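Local coordinates for poly-gamma-glutamate hydrolase (Bacillus phage phiNIT1, PDB 3A9L), which is a phage zinc peptidase that hydrolyses the gamma-glutamyl linkages of bacterial poly-gamma-glutamate, at residues 5-10 with 15-20; 60-65 with 94-99. All coordinates share one frame; numbering follows the deposited sequence.

Contact 1: residues 5-10 with 15-20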
ATOM      1  N   ASP A   5       7.893  25.076   5.056  1.00 36.66           N
ATOM      2  CA  ASP A   5       8.069  23.994   4.077  1.00 35.26           C
ATOM      3  C   ASP A   5       8.791  24.446   2.816  1.00 34.49           C
ATOM      4  O   ASP A   5       8.837  25.628   2.528  1.00 34.97           O
ATOM      5  CB  ASP A   5       6.716  23.362   3.736  1.00 35.01           C
ATOM      6  CG  ASP A   5       6.110  22.619   4.921  1.00 33.64           C
ATOM      7  OD1 ASP A   5       6.859  22.278   5.859  1.00 32.97           O
ATOM      8  OD2 ASP A   5       4.889  22.380   4.919  1.00 31.28           O
ATOM      9  N   THR A   6       9.397  23.498   2.102  1.00 34.22           N
ATOM     10  CA  THR A   6       9.902  23.731   0.745  1.00 32.77           C
ATOM     11  C   THR A   6       8.731  23.731  -0.242  1.00 32.51           C
ATOM     12  O   THR A   6       8.511  24.731  -0.954  1.00 33.21           O
ATOM     13  CB  THR A   6      10.998  22.687   0.357  1.00 33.20           C
ATOM     14  OG1 THR A   6      12.140  22.891   1.194  1.00 31.31           O
ATOM     15  CG2 THR A   6      11.432  22.818  -1.104  1.00 33.37           C
ATOM     16  N   TYR A   7       7.959  22.643  -0.260  1.00 29.96           N
ATOM     17  CA  TYR A   7       6.826  22.523  -1.181  1.00 28.52           C
ATOM     18  C   TYR A   7       5.512  22.946  -0.523  1.00 26.70           C
ATOM     19  O   TYR A   7       5.263  22.578   0.604  1.00 26.07           O
ATOM     20  CB  TYR A   7       6.731  21.112  -1.773  1.00 28.27           C
ATOM     21  CG  TYR A   7       8.038  20.603  -2.357  1.00 28.03           C
ATOM     22  CD1 TYR A   7       8.494  21.037  -3.616  1.00 28.20           C
ATOM     23  CD2 TYR A   7       8.826  19.697  -1.647  1.00 26.66           C
ATOM     24  CE1 TYR A   7       9.709  20.578  -4.145  1.00 29.11           C
ATOM     25  CE2 TYR A   7      10.045  19.200  -2.190  1.00 30.70           C
ATOM     26  CZ  TYR A   7      10.476  19.655  -3.438  1.00 31.61           C
ATOM     27  OH  TYR A   7      11.690  19.200  -3.962  1.00 31.14           O
ATOM     28  N   PRO A   8       4.706  23.775  -1.221  1.00 26.11           N
ATOM     29  CA  PRO A   8       3.438  24.307  -0.719  1.00 24.91           C
ATOM     30  C   PRO A   8       2.367  23.258  -0.655  1.00 23.72           C
ATOM     31  O   PRO A   8       1.349  23.430   0.025  1.00 23.97           O
ATOM     32  CB  PRO A   8       3.061  25.359  -1.755  1.00 24.66           C
ATOM     33  CG  PRO A   8       3.864  25.079  -2.926  1.00 26.04           C
ATOM     34  CD  PRO A   8       5.142  24.510  -2.418  1.00 25.98           C
ATOM     35  N   ASN A   9       2.609  22.175  -1.363  1.00 23.29           N
ATOM     36  CA  ASN A   9       1.703  21.045  -1.378  1.00 23.47           C
ATOM     37  C   ASN A   9       2.409  19.872  -2.047  1.00 23.50           C
ATOM     38  O   ASN A   9       3.541  19.999  -2.540  1.00 23.95           O
ATOM     39  CB  ASN A   9       0.489  21.426  -2.195  1.00 23.67           C
ATOM     40  CG  ASN A   9       0.868  21.936  -3.555  1.00 23.07           C
ATOM     41  OD1 ASN A   9       1.409  21.202  -4.380  1.00 20.89           O
ATOM     42  ND2 ASN A   9       0.582  23.205  -3.802  1.00 23.62           N
ATOM     43  N   ILE A  10       1.699  18.761  -2.174  1.00 23.80           N
ATOM     44  CA  ILE A  10       2.326  17.518  -2.622  1.00 23.36           C
ATOM     45  C   ILE A  10       2.530  17.422  -4.131  1.00 24.56           C
ATOM     46  O   ILE A  10       3.467  16.725  -4.578  1.00 24.43           O
ATOM     47  CB  ILE A  10       1.580  16.286  -2.045  1.00 23.62           C
ATOM     48  CG1 ILE A  10       1.787  16.228  -0.527  1.00 22.38           C
ATOM     49  CG2 ILE A  10       2.012  14.973  -2.733  1.00 21.28           C
ATOM     50  CD1 ILE A  10       3.165  15.708  -0.037  1.00 19.67           C
ATOM     51  N   ASN A  15       6.173  16.887  -8.331  1.00 25.67           N
ATOM     52  CA  ASN A  15       6.672  17.470  -9.571  1.00 27.44           C
ATOM     53  C   ASN A  15       8.187  17.571  -9.595  1.00 27.36           C
ATOM     54  O   ASN A  15       8.796  17.413 -10.644  1.00 28.84           O
ATOM     55  CB  ASN A  15       6.054  18.867  -9.798  1.00 26.85           C
ATOM     56  CG  ASN A  15       4.765  18.812 -10.601  1.00 28.02           C
ATOM     57  OD1 ASN A  15       4.438  17.789 -11.233  1.00 28.14           O
ATOM     58  ND2 ASN A  15       4.011  19.909 -10.577  1.00 29.37           N
ATOM     59  N   ALA A  16       8.787  17.795  -8.433  1.00 27.44           N
ATOM     60  CA  ALA A  16      10.219  18.048  -8.325  1.00 27.33           C
ATOM     61  C   ALA A  16      11.039  16.842  -7.872  1.00 27.57           C
ATOM     62  O   ALA A  16      12.196  16.700  -8.271  1.00 28.73           O
ATOM     63  CB  ALA A  16      10.448  19.203  -7.408  1.00 27.08           C
ATOM     64  N   GLU A  17      10.455  15.989  -7.022  1.00 26.63           N
ATOM     65  CA  GLU A  17      11.187  14.879  -6.406  1.00 25.66           C
ATOM     66  C   GLU A  17      10.919  13.625  -7.209  1.00 25.15           C
ATOM     67  O   GLU A  17       9.955  13.596  -7.955  1.00 25.64           O
ATOM     68  CB  GLU A  17      10.731  14.685  -4.967  1.00 25.08           C
ATOM     69  CG  GLU A  17      10.932  15.930  -4.100  1.00 24.71           C
ATOM     70  CD  GLU A  17      12.406  16.197  -3.787  1.00 20.14           C
ATOM     71  OE1 GLU A  17      13.275  15.311  -4.012  1.00 20.13           O
ATOM     72  OE2 GLU A  17      12.681  17.292  -3.274  1.00 21.43           O
ATOM     73  N   THR A  18      11.781  12.620  -7.083  1.00 24.81           N
ATOM     74  CA  THR A  18      11.664  11.342  -7.839  1.00 25.25           C
ATOM     75  C   THR A  18      11.095  10.258  -6.927  1.00 24.94           C
ATOM     76  O   THR A  18      11.632   9.996  -5.878  1.00 24.23           O
ATOM     77  CB  THR A  18      13.069  10.940  -8.410  1.00 25.24           C
ATOM     78  OG1 THR A  18      13.363  11.809  -9.507  1.00 26.24           O
ATOM     79  CG2 THR A  18      13.172   9.472  -8.889  1.00 25.53           C
ATOM     80  N   VAL A  19       9.982   9.638  -7.313  1.00 24.85           N
ATOM     81  CA  VAL A  19       9.420   8.606  -6.450  1.00 23.53           C
ATOM     82  C   VAL A  19      10.348   7.397  -6.406  1.00 23.18           C
ATOM     83  O   VAL A  19      10.998   7.053  -7.414  1.00 23.24           O
ATOM     84  CB  VAL A  19       7.999   8.255  -6.846  1.00 22.31           C
ATOM     85  CG1 VAL A  19       7.964   7.629  -8.226  1.00 23.36           C
ATOM     86  CG2 VAL A  19       7.351   7.349  -5.792  1.00 21.93           C
ATOM     87  N   GLY A  20      10.440   6.789  -5.237  1.00 23.14           N
ATOM     88  CA  GLY A  20      11.330   5.650  -5.025  1.00 23.34           C
ATOM     89  C   GLY A  20      12.804   6.038  -4.900  1.00 22.36           C
ATOM     90  O   GLY A  20      13.653   5.155  -4.707  1.00 21.77           O
TER
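The Tyr7 ring meets Ala16 obliquely, in an apolar touch with Ala16 CB lying 3.6 Å from Tyr7 CE1, and has the methyl of its neighbour Thr6 over the centre of one face, CG2 standing 3.9 Å above the ring plane. As modelled, the carboxylate of Glu17 comes to the phenolic edge with OE2 near that plane, ring and carboxylate planes 87° apart; but the separation between Tyr7 OH and Glu17 OE2 is too short to be trusted, so the nature of that polar approach remains doubtful. The aliphatic part of Glu17 packs too: CG is 3.8 Å from Tyr7 CZ. The glutamate chain is bent at chi2 (-72°), and its carboxylate is modelled beside the phenol. A firmer partner for OE2 is Arg76, which forms a salt bridge with it and probably helps to fix the carboxylate. The contact lies at the surface and brackets helix 10-16. At its start Asn9 is the N-cap, its OD1 accepting from Ala12 N, and at its end Glu17 is the first residue to leave helical geometry. Tyr7 lies along the short helix, packing on Ala12 and Leu13 as well as Ala16, and meets the chain where it leaves the helix and leads on to strand 23-29, an outermost strand of the mixed sheet.

Contact 2: residues 60-65 with 94-99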
ATOM      1  N   GLY A  60      -5.483  -4.317  12.985  1.00 22.59           N
ATOM      2  CA  GLY A  60      -6.089  -4.570  11.668  1.00 22.15           C
ATOM      3  C   GLY A  60      -6.667  -3.293  11.055  1.00 21.56           C
ATOM      4  O   GLY A  60      -7.505  -3.342  10.161  1.00 19.75           O
ATOM      5  N   GLY A  61      -6.239  -2.133  11.571  1.00 22.49           N
ATOM      6  CA  GLY A  61      -6.600  -0.845  10.993  1.00 21.75           C
ATOM      7  C   GLY A  61      -5.989  -0.735   9.612  1.00 21.39           C
ATOM      8  O   GLY A  61      -5.061  -1.469   9.311  1.00 21.15           O
ATOM      9  N   SER A  62      -6.550   0.121   8.749  1.00 20.88           N
ATOM     10  CA  SER A  62      -5.894   0.450   7.485  1.00 19.51           C
ATOM     11  C   SER A  62      -4.648   1.309   7.797  1.00 18.98           C
ATOM     12  O   SER A  62      -4.516   1.862   8.908  1.00 18.74           O
ATOM     13  CB  SER A  62      -6.811   1.220   6.526  1.00 20.05           C
ATOM     14  OG  SER A  62      -8.025   0.561   6.221  1.00 19.61           O
ATOM     15  N   LEU A  63      -3.750   1.383   6.816  1.00 18.12           N
ATOM     16  CA  LEU A  63      -2.458   2.045   6.918  1.00 17.36           C
ATOM     17  C   LEU A  63      -2.263   2.938   5.707  1.00 17.23           C
ATOM     18  O   LEU A  63      -2.653   2.586   4.587  1.00 18.14           O
ATOM     19  CB  LEU A  63      -1.336   0.985   6.955  1.00 17.69           C
ATOM     20  CG  LEU A  63       0.158   1.311   6.801  1.00 17.70           C
ATOM     21  CD1 LEU A  63       1.054   0.261   7.494  1.00 16.41           C
ATOM     22  CD2 LEU A  63       0.588   1.515   5.338  1.00 17.30           C
ATOM     23  N   TYR A  64      -1.647   4.099   5.933  1.00 16.11           N
ATOM     24  CA  TYR A  64      -1.145   4.927   4.835  1.00 15.78           C
ATOM     25  C   TYR A  64       0.099   5.581   5.349  1.00 14.61           C
ATOM     26  O   TYR A  64       0.072   6.066   6.478  1.00 15.18           O
ATOM     27  CB  TYR A  64      -2.140   6.016   4.465  1.00 14.61           C
ATOM     28  CG  TYR A  64      -1.550   7.038   3.514  1.00 18.60           C
ATOM     29  CD1 TYR A  64      -0.825   8.139   4.002  1.00 19.20           C
ATOM     30  CD2 TYR A  64      -1.708   6.911   2.152  1.00 15.38           C
ATOM     31  CE1 TYR A  64      -0.298   9.057   3.162  1.00 22.03           C
ATOM     32  CE2 TYR A  64      -1.186   7.848   1.292  1.00 15.64           C
ATOM     33  CZ  TYR A  64      -0.479   8.902   1.803  1.00 18.00           C
ATOM     34  OH  TYR A  64       0.071   9.822   0.974  1.00 19.85           O
ATOM     35  N   LEU A  65       1.161   5.609   4.534  1.00 15.02           N
ATOM     36  CA  LEU A  65       2.432   6.280   4.893  1.00 15.98           C
ATOM     37  C   LEU A  65       3.049   7.007   3.717  1.00 16.28           C
ATOM     38  O   LEU A  65       3.364   6.382   2.702  1.00 17.65           O
ATOM     39  CB  LEU A  65       3.461   5.242   5.329  1.00 15.93           C
ATOM     40  CG  LEU A  65       3.240   4.328   6.496  1.00 16.25           C
ATOM     41  CD1 LEU A  65       4.376   3.355   6.494  1.00 19.07           C
ATOM     42  CD2 LEU A  65       3.211   5.140   7.811  1.00 14.40           C
ATOM     43  N   SER A  94     -11.237   9.742   3.287  1.00 21.26           N
ATOM     44  CA  SER A  94     -12.662   9.878   3.020  1.00 21.94           C
ATOM     45  C   SER A  94     -13.421   8.568   3.085  1.00 22.63           C
ATOM     46  O   SER A  94     -14.662   8.576   3.159  1.00 22.61           O
ATOM     47  CB  SER A  94     -12.890  10.481   1.633  1.00 20.91           C
ATOM     48  OG  SER A  94     -12.602   9.483   0.652  1.00 24.90           O
ATOM     49  N   LYS A  95     -12.681   7.461   3.020  1.00 22.93           N
ATOM     50  CA  LYS A  95     -13.252   6.103   3.051  1.00 23.61           C
ATOM     51  C   LYS A  95     -13.263   5.480   4.461  1.00 23.60           C
ATOM     52  O   LYS A  95     -13.667   4.321   4.666  1.00 24.37           O
ATOM     53  CB  LYS A  95     -12.502   5.208   2.053  1.00 24.25           C
ATOM     54  CG  LYS A  95     -12.519   5.685   0.600  1.00 24.75           C
ATOM     55  CD  LYS A  95     -13.937   5.910   0.084  1.00 27.97           C
ATOM     56  CE  LYS A  95     -13.972   5.975  -1.450  1.00 26.18           C
ATOM     57  NZ  LYS A  95     -12.843   6.759  -2.017  1.00 26.83           N
ATOM     58  N   HIS A  96     -12.838   6.268   5.446  1.00 23.34           N
ATOM     59  CA  HIS A  96     -12.821   5.798   6.827  1.00 23.00           C
ATOM     60  C   HIS A  96     -13.546   6.747   7.760  1.00 23.49           C
ATOM     61  O   HIS A  96     -13.369   7.967   7.701  1.00 22.42           O
ATOM     62  CB  HIS A  96     -11.397   5.622   7.336  1.00 22.34           C
ATOM     63  CG  HIS A  96     -10.609   4.634   6.558  1.00 21.46           C
ATOM     64  ND1 HIS A  96     -10.037   4.931   5.346  1.00 20.27           N
ATOM     65  CD2 HIS A  96     -10.296   3.344   6.819  1.00 19.77           C
ATOM     66  CE1 HIS A  96      -9.407   3.864   4.889  1.00 20.73           C
ATOM     67  NE2 HIS A  96      -9.564   2.885   5.758  1.00 19.23           N
ATOM     68  N   THR A  97     -14.331   6.164   8.656  1.00 22.77           N
ATOM     69  CA  THR A  97     -14.996   6.950   9.689  1.00 23.22           C
ATOM     70  C   THR A  97     -14.039   7.738  10.551  1.00 22.97           C
ATOM     71  O   THR A  97     -14.262   8.921  10.798  1.00 23.34           O
ATOM     72  CB  THR A  97     -15.809   6.062  10.615  1.00 22.94           C
ATOM     73  OG1 THR A  97     -16.618   5.204   9.807  1.00 22.14           O
ATOM     74  CG2 THR A  97     -16.730   6.928  11.557  1.00 23.39           C
ATOM     75  N   ASP A  98     -13.001   7.050  11.024  1.00 22.14           N
ATOM     76  CA  ASP A  98     -12.090   7.582  12.000  1.00 21.73           C
ATOM     77  C   ASP A  98     -10.687   7.576  11.431  1.00 20.66           C
ATOM     78  O   ASP A  98     -10.398   6.831  10.497  1.00 20.03           O
ATOM     79  CB  ASP A  98     -12.160   6.761  13.290  1.00 21.16           C
ATOM     80  CG  ASP A  98     -13.511   6.869  13.975  1.00 22.84           C
ATOM     81  OD1 ASP A  98     -13.959   8.001  14.255  1.00 27.03           O
ATOM     82  OD2 ASP A  98     -14.148   5.833  14.235  1.00 24.23           O
ATOM     83  N   ALA A  99      -9.817   8.409  12.004  1.00 20.44           N
ATOM     84  CA  ALA A  99      -8.423   8.468  11.599  1.00 19.71           C
ATOM     85  C   ALA A  99      -7.563   8.899  12.768  1.00 19.29           C
ATOM     86  O   ALA A  99      -7.941   9.798  13.531  1.00 18.90           O
ATOM     87  CB  ALA A  99      -8.237   9.442  10.417  1.00 19.17           C
TER
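One side-chain hydrogen bond, between Ser62 OG and His96 NE2 at 2.8 Å, carries this buried contact. The hydroxyl sits at the edge of the imidazole, near its plane, and OG is almost evenly placed between the two ring carbons beside the nitrogen, 3.6 Å from His96 CD2 and 3.8 Å from His96 CE1. A chi1 of -57° sets OG beside its own backbone N and directs it to NE2. The serine CB, itself pointing toward segment 94-99, lies 3.3 Å from His96 NE2. Further polar bonds hold both partners: Ser62 OG receives the backbone N-H of Gln30 and, weakly, that of Asn31, while His96 ND1 is bonded to Met92 O, which limits rotation of the ring. In the sheet, strand 34-42 runs between the parallel strands 62-68 and 98-105; it is joined to the former through helix 48-59 in a beta-alpha-beta crossover. His96, just ahead of strand 98-105, therefore spans the intervening strand to reach the beginning of strand 62-68. Apolar packing surrounds the bond: the imidazole touches Ile35 of strand 34-42, whereas Leu63, whose CB points away from segment 94-99, packs against Ile52 and Val56 of helix 48-59.

From the N terminus, contact 1 closes first, a short loop made by helix 10-16 and its two flanks. The chain then passes through strands 23-29 and 34-42 and helix 48-59 before contact 2 opens, closing a longer loop from 60-65 to 94-99 that includes helix 87-94. The two follow in series, neither nesting nor crossing, with centres about 23 Å apart and nearest atoms about 7 Å apart. Contact 1 joins the two ends of helix 10-16 at the surface; contact 2 is buried and ties the start of strand 62-68 to the loop leading into strand 98-105. The longer loop nevertheless supplies partners to segment 5-10: His78 and Thr80 to Asp5, and Asp85 to Ile10.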